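Local coordinates for protein 6-phosphogluconate dehydrogenase, NAD-binding (Geobacter metallireducens, PDB 3PEF) that is a beta-hydroxyacid dehydrogenase that reduces succinic semialdehyde, giving gamma-hydroxybutyrate, and binds NADP+ as its nicotinamide cofactor, at residues 231-234 / 235-238; 175-178 / 179-183; 260-263 / 264-268; 237-240 / 241-245. The protein carries 2 engineered substitutions. All blocks are in the same frame, centred on the assembly; numbering follows the deposited sequence.

Contact 1: 231-234 / 235-238; sequences AFPL and KHMQ. With NAP (NADP nicotinamide-adenine-dinucleotide phosphate), chain I.
Phe232 brings the CE2, CZ and CE1 atoms of its ring up to the opening turn of helix 234-251, with CE2 3.4 Å from His236 CB and CE1 3.7 Å from Met237 CB. CG is anti to the backbone N (chi1 -179°), which swings the ring forward beside its own carbonyl and into the helix. Met237 SD stands 5.1 Å from the centroid of the Phe232 ring and 73° off its normal, an oblique Met-aromatic contact. Towards the cofactor, Phe232 CD2 comes to 3.4 Å from C7N of the NADP carboxamide, so the same ring touches both helix and nicotinamide. The carboxamide is held by polar contact as well, since its N7N donates to Ala231 O over 2.8 Å.

His236 is fixed by a different set of atoms. Its NE2 donates to the phosphate oxygen O1A of NADP over 2.9 Å, almost perfectly straight (177°) and in the plane of the imidazole. Pro233 CB lies 3.5 Å from His236 CD2, Lys235 CG sits over one face of the ring towards its rim, and ND1 is taken by a bound glycerol.

Leu234 contributes mainly backbone: its O accepts Gln238 N at 3.0 Å, while its side chain turns to Ala268 and Arg269 on helix 256-270. Pro233, at the N-cap position, begins the same pattern, its O accepting Met237 N and, weakly, His236 N. The arrangement is a helix N-terminus built into a dinucleotide pocket, where the helical domain of a beta-hydroxyacid dehydrogenase meets NADP across from the Rossmann domain.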
loop_
_atom_site.group_PDB
_atom_site.type_symbol
_atom_site.label_atom_id
_atom_site.label_comp_id
_atom_site.label_asym_id
_atom_site.label_seq_id
_atom_site.Cartn_x
_atom_site.Cartn_y
_atom_site.Cartn_z
ATOM N N ALA A 231 -24.996 -6.229 -7.763
ATOM C CA ALA A 231 -25.736 -6.621 -6.562
ATOM C C ALA A 231 -25.356 -5.634 -5.462
ATOM O O ALA A 231 -26.213 -5.033 -4.819
ATOM C CB ALA A 231 -25.404 -8.056 -6.148
ATOM N N PHE A 232 -24.058 -5.462 -5.266
ATOM C CA PHE A 232 -23.560 -4.387 -4.411
ATOM C C PHE A 232 -22.756 -3.432 -5.294
ATOM O O PHE A 232 -21.643 -3.758 -5.702
ATOM C CB PHE A 232 -22.705 -4.959 -3.268
ATOM C CG PHE A 232 -22.167 -3.905 -2.318
ATOM C CD1 PHE A 232 -20.945 -4.082 -1.679
ATOM C CD2 PHE A 232 -22.885 -2.743 -2.064
ATOM C CE1 PHE A 232 -20.442 -3.116 -0.792
ATOM C CE2 PHE A 232 -22.394 -1.779 -1.175
ATOM C CZ PHE A 232 -21.168 -1.969 -0.545
ATOM N N PRO A 233 -23.328 -2.249 -5.613
ATOM C CA PRO A 233 -22.653 -1.339 -6.544
ATOM C C PRO A 233 -21.231 -1.001 -6.098
ATOM O O PRO A 233 -20.977 -0.685 -4.930
ATOM C CB PRO A 233 -23.561 -0.098 -6.549
ATOM C CG PRO A 233 -24.932 -0.655 -6.299
ATOM C CD PRO A 233 -24.674 -1.765 -5.255
ATOM N N LEU A 234 -20.303 -1.099 -7.043
ATOM C CA LEU A 234 -18.897 -0.865 -6.766
ATOM C C LEU A 234 -18.645 0.514 -6.143
ATOM O O LEU A 234 -17.828 0.643 -5.233
ATOM C CB LEU A 234 -18.042 -1.105 -8.017
ATOM C CG LEU A 234 -16.521 -1.138 -7.816
ATOM C CD1 LEU A 234 -15.801 -2.015 -8.847
ATOM C CD2 LEU A 234 -15.951 0.280 -7.816
ATOM N N LYS A 235 -19.360 1.537 -6.598
ATOM C CA LYS A 235 -19.188 2.863 -6.004
ATOM C C LYS A 235 -19.504 2.844 -4.504
ATOM O O LYS A 235 -18.873 3.566 -3.726
ATOM C CB LYS A 235 -20.044 3.913 -6.719
ATOM C CG LYS A 235 -21.556 3.646 -6.657
ATOM C CD LYS A 235 -22.328 4.602 -7.604
ATOM C CE LYS A 235 -23.854 4.357 -7.491
ATOM N NZ LYS A 235 -24.653 5.155 -8.464
ATOM N N HIS A 236 -20.473 2.017 -4.095
ATOM C CA HIS A 236 -20.838 1.927 -2.678
ATOM C C HIS A 236 -19.799 1.173 -1.856
ATOM O O HIS A 236 -19.555 1.524 -0.689
ATOM C CB HIS A 236 -22.239 1.329 -2.470
ATOM C CG HIS A 236 -23.330 2.124 -3.123
ATOM N ND1 HIS A 236 -23.283 3.500 -3.234
ATOM C CD2 HIS A 236 -24.488 1.741 -3.705
ATOM C CE1 HIS A 236 -24.362 3.927 -3.863
ATOM N NE2 HIS A 236 -25.117 2.881 -4.150
ATOM N N MET A 237 -19.215 0.126 -2.433
ATOM C CA MET A 237 -18.102 -0.582 -1.763
ATOM C C MET A 237 -16.994 0.425 -1.483
ATOM O O MET A 237 -16.431 0.483 -0.380
ATOM C CB MET A 237 -17.554 -1.716 -2.642
ATOM C CG MET A 237 -16.309 -2.417 -2.082
ATOM S SD MET A 237 -16.648 -3.473 -0.633
ATOM C CE MET A 237 -16.411 -2.371 0.720
ATOM N N GLN A 238 -16.687 1.237 -2.486
ATOM C CA GLN A 238 -15.585 2.197 -2.345
ATOM C C GLN A 238 -15.907 3.248 -1.282
ATOM O O GLN A 238 -15.034 3.659 -0.532
ATOM C CB GLN A 238 -15.268 2.866 -3.694
ATOM C CG GLN A 238 -13.933 3.628 -3.727
ATOM C CD GLN A 238 -14.084 5.090 -3.342
ATOM O OE1 GLN A 238 -14.843 5.826 -3.959
ATOM N NE2 GLN A 238 -13.360 5.513 -2.324
HETATM P PA NAP I . -28.624 2.185 -4.790
HETATM O O1A NAP I . -27.661 2.977 -5.587
HETATM O O2A NAP I . -29.404 1.192 -5.553
HETATM O O5B NAP I . -29.632 3.160 -4.017
HETATM C C5B NAP I . -29.186 4.383 -3.495
HETATM C C4B NAP I . -30.416 5.111 -2.983
HETATM O O4B NAP I . -30.002 6.334 -2.412
HETATM C C3B NAP I . -31.370 5.461 -4.122
HETATM O O3B NAP I . -32.666 5.355 -3.582
HETATM C C2B NAP I . -31.049 6.918 -4.385
HETATM O O2B NAP I . -32.097 7.668 -4.942
HETATM C C1B NAP I . -30.772 7.375 -2.965
HETATM N N9A NAP I . -30.061 8.661 -2.952
HETATM C C8A NAP I . -28.761 8.881 -3.336
HETATM N N7A NAP I . -28.493 10.198 -3.187
HETATM C C5A NAP I . -29.601 10.814 -2.729
HETATM C C6A NAP I . -29.852 12.135 -2.397
HETATM N N6A NAP I . -28.898 13.046 -2.533
HETATM N N1A NAP I . -31.096 12.488 -1.947
HETATM C C2A NAP I . -32.084 11.528 -1.810
HETATM N N3A NAP I . -31.823 10.209 -2.133
HETATM C C4A NAP I . -30.597 9.862 -2.578
HETATM O O3 NAP I . -27.773 1.449 -3.665
HETATM P PN NAP I . -28.209 0.399 -2.562
HETATM O O1N NAP I . -27.358 -0.798 -2.670
HETATM O O2N NAP I . -29.675 0.231 -2.532
HETATM O O5D NAP I . -27.696 1.311 -1.338
HETATM C C5D NAP I . -28.491 1.712 -0.253
HETATM C C4D NAP I . -27.614 1.604 0.994
HETATM O O4D NAP I . -27.442 0.267 1.400
HETATM C C3D NAP I . -26.204 2.097 0.741
HETATM O O3D NAP I . -25.826 2.766 1.925
HETATM C C2D NAP I . -25.387 0.832 0.533
HETATM O O2D NAP I . -24.052 1.040 0.904
HETATM C C1D NAP I . -26.077 -0.083 1.514
HETATM N N1N NAP I . -25.966 -1.543 1.304
HETATM C C2N NAP I . -25.965 -2.072 0.047
HETATM C C3N NAP I . -25.915 -3.452 -0.135
HETATM C C7N NAP I . -25.966 -4.031 -1.517
HETATM O O7N NAP I . -25.464 -5.312 -1.677
HETATM N N7N NAP I . -26.449 -3.357 -2.575
HETATM C C4N NAP I . -25.868 -4.309 0.970
HETATM C C5N NAP I . -25.901 -3.758 2.248
HETATM C C6N NAP I . -25.966 -2.373 2.408
HETATM P P2B NAP I . -32.381 7.663 -6.547
HETATM O O1X NAP I . -33.178 8.930 -6.820
HETATM O O2X NAP I . -31.069 7.674 -7.263
HETATM O O3X NAP I . -33.147 6.426 -6.922
#

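Contact 2: 175-178 / 179-183; sequences NMVM and GGMMA
Val177 and Met181 make the side-chain meeting of this turn, with CG1 of Val177 4.2 Å from SD of Met181 as the two chains cross at a slant. Met181 places its CG between the backbone N and the carbonyl carbon (chi1 71°), an uncommon choice within a helix. That torsion folds the chain back over the preceding turn, bringing Met181 CG to 3.3 Å from Val177 O and 3.5 Å from Met178 O.

The backbone beneath is regular. Met181 N donates to Val177 O over 2.9 Å, and Gly180 N reaches Met176 O over 3.0 Å in a nearly linear bond (172°). Gly179 N to Asn175 O and Met182 N to Met178 O complete the i to i+4 ladder. Met182 brings its CB to 3.6 Å from Met178 O.

Gly179 and Gly180 have no side chains, and neighbouring helices come close here: Met237 packs on Gly179 and Ala261 on Gly180. Val177 also meets Cys184 of the third subunit, while Met178 and Met181 both meet Met211 of that subunit. Asn175, the polar residue of the set, accepts from Lys171, the predicted active-site lysine, and through ND2 donates to a bound glycerol and weakly to Asp240.

Chemically, the turn therefore divides its work: amide-to-carbonyl bonds satisfy the buried backbone, methionine and valine offer apolar, sulfur-rich surface to other helices and a neighbouring subunit, and a carboxamide engaged at both its oxygen and its nitrogen would help place the presumed catalytic lysine.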
loop_
_atom_site.group_PDB
_atom_site.type_symbol
_atom_site.label_atom_id
_atom_site.label_comp_id
_atom_site.label_asym_id
_atom_site.label_seq_id
_atom_site.Cartn_x
_atom_site.Cartn_y
_atom_site.Cartn_z
ATOM N N ASN A 175 -17.618 -4.449 6.584
ATOM C CA ASN A 175 -17.478 -4.195 5.144
ATOM C C ASN A 175 -16.052 -3.946 4.693
ATOM O O ASN A 175 -15.686 -4.212 3.547
ATOM C CB ASN A 175 -18.369 -3.050 4.687
ATOM C CG ASN A 175 -19.640 -3.555 4.079
ATOM O OD1 ASN A 175 -20.205 -4.538 4.565
ATOM N ND2 ASN A 175 -20.080 -2.932 2.989
ATOM N N MET A 176 -15.250 -3.412 5.604
ATOM C CA MET A 176 -13.853 -3.166 5.307
ATOM C C MET A 176 -13.133 -4.479 5.026
ATOM O O MET A 176 -12.385 -4.580 4.058
ATOM C CB MET A 176 -13.164 -2.453 6.465
ATOM C CG MET A 176 -11.758 -2.002 6.097
ATOM S SD MET A 176 -10.898 -1.346 7.547
ATOM C CE MET A 176 -10.535 -2.873 8.419
ATOM N N VAL A 177 -13.368 -5.474 5.881
ATOM C CA VAL A 177 -12.806 -6.811 5.697
ATOM C C VAL A 177 -13.278 -7.432 4.383
ATOM O O VAL A 177 -12.499 -8.014 3.642
ATOM C CB VAL A 177 -13.215 -7.741 6.857
ATOM C CG1 VAL A 177 -12.779 -9.162 6.563
ATOM C CG2 VAL A 177 -12.589 -7.252 8.161
ATOM N N MET A 178 -14.565 -7.289 4.101
ATOM C CA MET A 178 -15.134 -7.804 2.863
ATOM C C MET A 178 -14.521 -7.152 1.613
ATOM O O MET A 178 -14.289 -7.822 0.606
ATOM C CB MET A 178 -16.646 -7.618 2.857
ATOM C CG MET A 178 -17.344 -8.288 1.655
ATOM S SD MET A 178 -19.087 -7.852 1.504
ATOM C CE MET A 178 -18.956 -6.092 1.127
ATOM N N GLY A 179 -14.258 -5.850 1.685
ATOM C CA GLY A 179 -13.649 -5.145 0.571
ATOM C C GLY A 179 -12.216 -5.595 0.329
ATOM O O GLY A 179 -11.820 -5.844 -0.812
ATOM N N GLY A 180 -11.426 -5.683 1.399
ATOM C CA GLY A 180 -10.067 -6.176 1.283
ATOM C C GLY A 180 -10.041 -7.601 0.770
ATOM O O GLY A 180 -9.226 -7.951 -0.096
ATOM N N MET A 181 -10.932 -8.450 1.280
ATOM C CA MET A 181 -10.896 -9.829 0.805
ATOM C C MET A 181 -11.301 -9.973 -0.664
ATOM O O MET A 181 -10.717 -10.784 -1.373
ATOM C CB MET A 181 -11.549 -10.850 1.765
ATOM C CG MET A 181 -13.034 -10.830 1.912
ATOM S SD MET A 181 -13.511 -11.798 3.395
ATOM C CE MET A 181 -13.617 -13.458 2.721
ATOM N N MET A 182 -12.240 -9.154 -1.143
ATOM C CA MET A 182 -12.543 -9.133 -2.579
ATOM C C MET A 182 -11.304 -8.716 -3.395
ATOM O O MET A 182 -10.947 -9.349 -4.406
ATOM C CB MET A 182 -13.743 -8.221 -2.885
ATOM C CG MET A 182 -14.119 -8.135 -4.378
ATOM S SD MET A 182 -14.611 -9.727 -5.105
ATOM C CE MET A 182 -16.162 -9.991 -4.252
ATOM N N ALA A 183 -10.635 -7.663 -2.943
ATOM C CA ALA A 183 -9.435 -7.188 -3.624
ATOM C C ALA A 183 -8.370 -8.291 -3.683
ATOM O O ALA A 183 -7.761 -8.527 -4.730
ATOM C CB ALA A 183 -8.883 -5.944 -2.937
#

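Contact 3: 260-263 / 264-268; sequences AANE and LFKGA
The Glu263 and Lys266 chains extend alongside each other in one direction and end in a salt bridge of 3.0 Å from Lys266 NZ to Glu263 OE2. The ammonium meets OE2 on its syn side, 18° out of the carboxylate plane. Two waters serve the same nitrogen: one accepts from Lys266 NZ at 2.9 Å and from Asn262 ND2 at 3.0 Å, while the other accepts from Lys266 NZ at 2.8 Å and is placed to donate to Glu263 OE1. OE1 is also gripped by the backbone N of Leu255 in the second subunit, and Lys266 NZ has a weak further bond to Val245 O of that subunit.

This is an i to i+3 ion pair on helix 256-270, in the helical domain typical of the family, and it lies where that helix meets a neighbouring copy. The lysine is extended beyond CG, its CE 3.7 Å from Asn262 ND2. The other end of the amide, Asn262 OD1, accepts from Gln238 NE2 on helix 234-251.

Backbone polar groups are paired in helical register: Leu264 N with Ala260 O, Phe265 N with Ala261 O, Lys266 N with Asn262 O, and Gly267 N with Glu263 O. Ala261 O has a second neighbour, because Phe265 CD1 approaches within 3.2 Å and presents the ring edge to it. Phe265 (chi1 -83°) has its CG anti to the carbonyl carbon, which turns the ring back along the helix to pack against Leu241.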
loop_
_atom_site.group_PDB
_atom_site.type_symbol
_atom_site.label_atom_id
_atom_site.label_comp_id
_atom_site.label_asym_id
_atom_site.label_seq_id
_atom_site.Cartn_x
_atom_site.Cartn_y
_atom_site.Cartn_z
ATOM N N ALA A 260 -5.091 0.415 0.970
ATOM C CA ALA A 260 -4.728 -0.034 -0.367
ATOM C C ALA A 260 -5.979 -0.463 -1.147
ATOM O O ALA A 260 -6.175 -0.071 -2.291
ATOM C CB ALA A 260 -3.706 -1.157 -0.305
ATOM N N ALA A 261 -6.830 -1.276 -0.531
ATOM C CA ALA A 261 -8.045 -1.723 -1.204
ATOM C C ALA A 261 -8.912 -0.520 -1.598
ATOM O O ALA A 261 -9.524 -0.503 -2.656
ATOM C CB ALA A 261 -8.838 -2.665 -0.303
ATOM N N ASN A 262 -8.978 0.472 -0.719
ATOM C CA ASN A 262 -9.714 1.690 -1.018
ATOM C C ASN A 262 -9.195 2.302 -2.321
ATOM O O ASN A 262 -9.975 2.642 -3.213
ATOM C CB ASN A 262 -9.591 2.691 0.140
ATOM C CG ASN A 262 -10.489 3.934 -0.037
ATOM O OD1 ASN A 262 -11.587 3.867 -0.610
ATOM N ND2 ASN A 262 -10.025 5.068 0.481
ATOM N N GLU A 263 -7.877 2.440 -2.440
ATOM C CA GLU A 263 -7.320 3.022 -3.651
ATOM C C GLU A 263 -7.621 2.161 -4.894
ATOM O O GLU A 263 -7.965 2.696 -5.943
ATOM C CB GLU A 263 -5.829 3.313 -3.492
ATOM C CG GLU A 263 -5.528 4.270 -2.308
ATOM C CD GLU A 263 -6.340 5.575 -2.368
ATOM O OE1 GLU A 263 -6.344 6.250 -3.428
ATOM O OE2 GLU A 263 -6.975 5.935 -1.350
ATOM N N LEU A 264 -7.507 0.839 -4.774
ATOM C CA LEU A 264 -7.833 -0.053 -5.893
ATOM C C LEU A 264 -9.311 0.067 -6.311
ATOM O O LEU A 264 -9.637 0.058 -7.500
ATOM C CB LEU A 264 -7.470 -1.509 -5.561
ATOM C CG LEU A 264 -5.984 -1.742 -5.224
ATOM C CD1 LEU A 264 -5.748 -3.081 -4.526
ATOM C CD2 LEU A 264 -5.111 -1.611 -6.467
ATOM N N PHE A 265 -10.213 0.180 -5.344
ATOM C CA PHE A 265 -11.615 0.372 -5.721
ATOM C C PHE A 265 -11.824 1.713 -6.413
ATOM O O PHE A 265 -12.634 1.818 -7.342
ATOM C CB PHE A 265 -12.557 0.161 -4.540
ATOM C CG PHE A 265 -12.888 -1.291 -4.313
ATOM C CD1 PHE A 265 -12.263 -2.012 -3.311
ATOM C CD2 PHE A 265 -13.791 -1.949 -5.150
ATOM C CE1 PHE A 265 -12.563 -3.361 -3.110
ATOM C CE2 PHE A 265 -14.090 -3.300 -4.966
ATOM C CZ PHE A 265 -13.473 -4.007 -3.940
ATOM N N LYS A 266 -11.075 2.725 -5.980
ATOM C CA LYS A 266 -11.114 4.023 -6.662
ATOM C C LYS A 266 -10.672 3.871 -8.107
ATOM O O LYS A 266 -11.206 4.533 -9.008
ATOM C CB LYS A 266 -10.219 5.057 -5.968
ATOM C CG LYS A 266 -10.758 5.637 -4.655
ATOM C CD LYS A 266 -9.699 6.548 -3.996
ATOM C CE LYS A 266 -10.133 7.010 -2.608
ATOM N NZ LYS A 266 -9.112 7.914 -1.939
ATOM N N GLY A 267 -9.683 3.012 -8.323
ATOM C CA GLY A 267 -9.187 2.770 -9.664
ATOM C C GLY A 267 -10.289 2.167 -10.518
ATOM O O GLY A 267 -10.494 2.557 -11.676
ATOM N N ALA A 268 -11.007 1.209 -9.945
ATOM C CA ALA A 268 -12.138 0.620 -10.640
ATOM C C ALA A 268 -13.216 1.658 -10.964
ATOM O O ALA A 268 -13.821 1.597 -12.031
ATOM C CB ALA A 268 -12.728 -0.561 -9.851
HETATM O O HOH W 1 -10.878 7.929 0.319
HETATM O O HOH W 2 -7.314 8.901 -3.782
#

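Contact 4: 237-240 / 241-245; sequences MQKD and LRLAV
Lys239 NZ is gripped by several acceptors: Asp240 OD1 at 2.8 Å in a salt bridge, Thr96 O, the ribose hydroxyl O2D of NADP and, weakly, Ala66 O. Its chain reaches them by bending at chi2 (-95°) and again at chi3, and the curved methylenes are what meet the next turn. Lys239 CD packs 3.6 Å from Leu243 CD1.

Arg242 packs on CA and CB of the same residue. Its guanidinium is covered over its centre by Lys239 CA, 3.8 Å above the plane, and Lys239 CB lies 3.5 Å from Arg242 NH1. The chains run roughly perpendicular, and Lys239 NZ and Arg242 NH1, like charges, are 6.9 Å apart. Arg242 NH2 forms a salt bridge with Asp249 of the second subunit, and NH1 bonds a glycerol.

Met237 CE touches Leu241 CD1 at 3.9 Å, and Leu241 continues towards Asn262 and Phe265 of helix 256-270. Leu243 N to Lys239 O and Ala244 N to Asp240 O belong to the regular backbone ladder. The segment thus joins Lys239, part of the NADP site, to Arg242 at a subunit interface, on a helix of the C-terminal domain of a beta-hydroxyacid dehydrogenase.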
loop_
_atom_site.group_PDB
_atom_site.type_symbol
_atom_site.label_atom_id
_atom_site.label_comp_id
_atom_site.label_asym_id
_atom_site.label_seq_id
_atom_site.Cartn_x
_atom_site.Cartn_y
_atom_site.Cartn_z
ATOM N N MET A 237 -19.215 0.126 -2.433
ATOM C CA MET A 237 -18.102 -0.582 -1.763
ATOM C C MET A 237 -16.994 0.425 -1.483
ATOM O O MET A 237 -16.431 0.483 -0.380
ATOM C CB MET A 237 -17.554 -1.716 -2.642
ATOM C CG MET A 237 -16.309 -2.417 -2.082
ATOM S SD MET A 237 -16.648 -3.473 -0.633
ATOM C CE MET A 237 -16.411 -2.371 0.720
ATOM N N GLN A 238 -16.687 1.237 -2.486
ATOM C CA GLN A 238 -15.585 2.197 -2.345
ATOM C C GLN A 238 -15.907 3.248 -1.282
ATOM O O GLN A 238 -15.034 3.659 -0.532
ATOM C CB GLN A 238 -15.268 2.866 -3.694
ATOM C CG GLN A 238 -13.933 3.628 -3.727
ATOM C CD GLN A 238 -14.084 5.090 -3.342
ATOM O OE1 GLN A 238 -14.843 5.826 -3.959
ATOM N NE2 GLN A 238 -13.360 5.513 -2.324
ATOM N N LYS A 239 -17.161 3.694 -1.249
ATOM C CA LYS A 239 -17.617 4.649 -0.250
ATOM C C LYS A 239 -17.450 4.049 1.160
ATOM O O LYS A 239 -17.047 4.736 2.092
ATOM C CB LYS A 239 -19.088 5.037 -0.508
ATOM C CG LYS A 239 -19.745 5.853 0.623
ATOM C CD LYS A 239 -20.523 4.980 1.614
ATOM C CE LYS A 239 -21.676 4.272 0.937
ATOM N NZ LYS A 239 -22.517 3.463 1.861
ATOM N N ASP A 240 -17.756 2.765 1.303
ATOM C CA ASP A 240 -17.624 2.095 2.597
ATOM C C ASP A 240 -16.162 2.041 3.034
ATOM O O ASP A 240 -15.850 2.285 4.191
ATOM C CB ASP A 240 -18.225 0.685 2.566
ATOM C CG ASP A 240 -19.762 0.687 2.568
ATOM O OD1 ASP A 240 -20.401 1.766 2.658
ATOM O OD2 ASP A 240 -20.340 -0.416 2.472
ATOM N N LEU A 241 -15.267 1.744 2.099
ATOM C CA LEU A 241 -13.840 1.718 2.392
ATOM C C LEU A 241 -13.353 3.126 2.770
ATOM O O LEU A 241 -12.586 3.309 3.713
ATOM C CB LEU A 241 -13.082 1.177 1.182
ATOM C CG LEU A 241 -12.581 -0.276 1.136
ATOM C CD1 LEU A 241 -13.079 -1.168 2.292
ATOM C CD2 LEU A 241 -12.857 -0.917 -0.216
ATOM N N ARG A 242 -13.810 4.125 2.026
ATOM C CA ARG A 242 -13.541 5.521 2.364
ATOM C C ARG A 242 -13.903 5.781 3.820
ATOM O O ARG A 242 -13.107 6.311 4.587
ATOM C CB ARG A 242 -14.385 6.414 1.461
ATOM C CG ARG A 242 -14.302 7.922 1.685
ATOM C CD ARG A 242 -14.849 8.592 0.400
ATOM N NE ARG A 242 -16.283 8.594 0.407
ATOM C CZ ARG A 242 -17.096 8.476 -0.643
ATOM N NH1 ARG A 242 -18.392 8.503 -0.408
ATOM N NH2 ARG A 242 -16.666 8.321 -1.895
ATOM N N LEU A 243 -15.109 5.387 4.202
ATOM C CA LEU A 243 -15.590 5.659 5.550
ATOM C C LEU A 243 -14.850 4.887 6.633
ATOM O O LEU A 243 -14.687 5.391 7.755
ATOM C CB LEU A 243 -17.093 5.390 5.647
ATOM C CG LEU A 243 -17.979 6.278 4.773
ATOM C CD1 LEU A 243 -19.408 5.804 4.960
ATOM C CD2 LEU A 243 -17.833 7.775 5.128
ATOM N N ALA A 244 -14.438 3.656 6.321
ATOM C CA ALA A 244 -13.684 2.828 7.277
ATOM C C ALA A 244 -12.288 3.405 7.546
ATOM O O ALA A 244 -11.816 3.478 8.694
ATOM C CB ALA A 244 -13.577 1.376 6.769
ATOM N N VAL A 245 -11.618 3.812 6.482
ATOM C CA VAL A 245 -10.339 4.502 6.626
ATOM C C VAL A 245 -10.488 5.796 7.450
ATOM O O VAL A 245 -9.648 6.103 8.294
ATOM C CB VAL A 245 -9.681 4.763 5.253
ATOM C CG1 VAL A 245 -8.396 5.591 5.402
ATOM C CG2 VAL A 245 -9.373 3.454 4.590
#

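Along the chain, contact 2 comes first, in the middle of helix 166-194; contact 1 then opens at the loop leading into helix 234-251, contact 4 continues that helix, and contact 3 lies on helix 256-270. Each is local, its i to i+4 bonds closing successive helical turns (in contact 1, from the loop into the first turn), so none encloses or crosses another; contacts 1 and 4 overlap through Met237 and Gln238. The ties are lateral. Phe232 of contact 1 rests on Met178 of contact 2, Met176 of contact 2 packs on Leu241 of contact 4, and Leu234 of contact 1 packs on Ala268 of contact 3. Together they join three helices of the C-terminal domain.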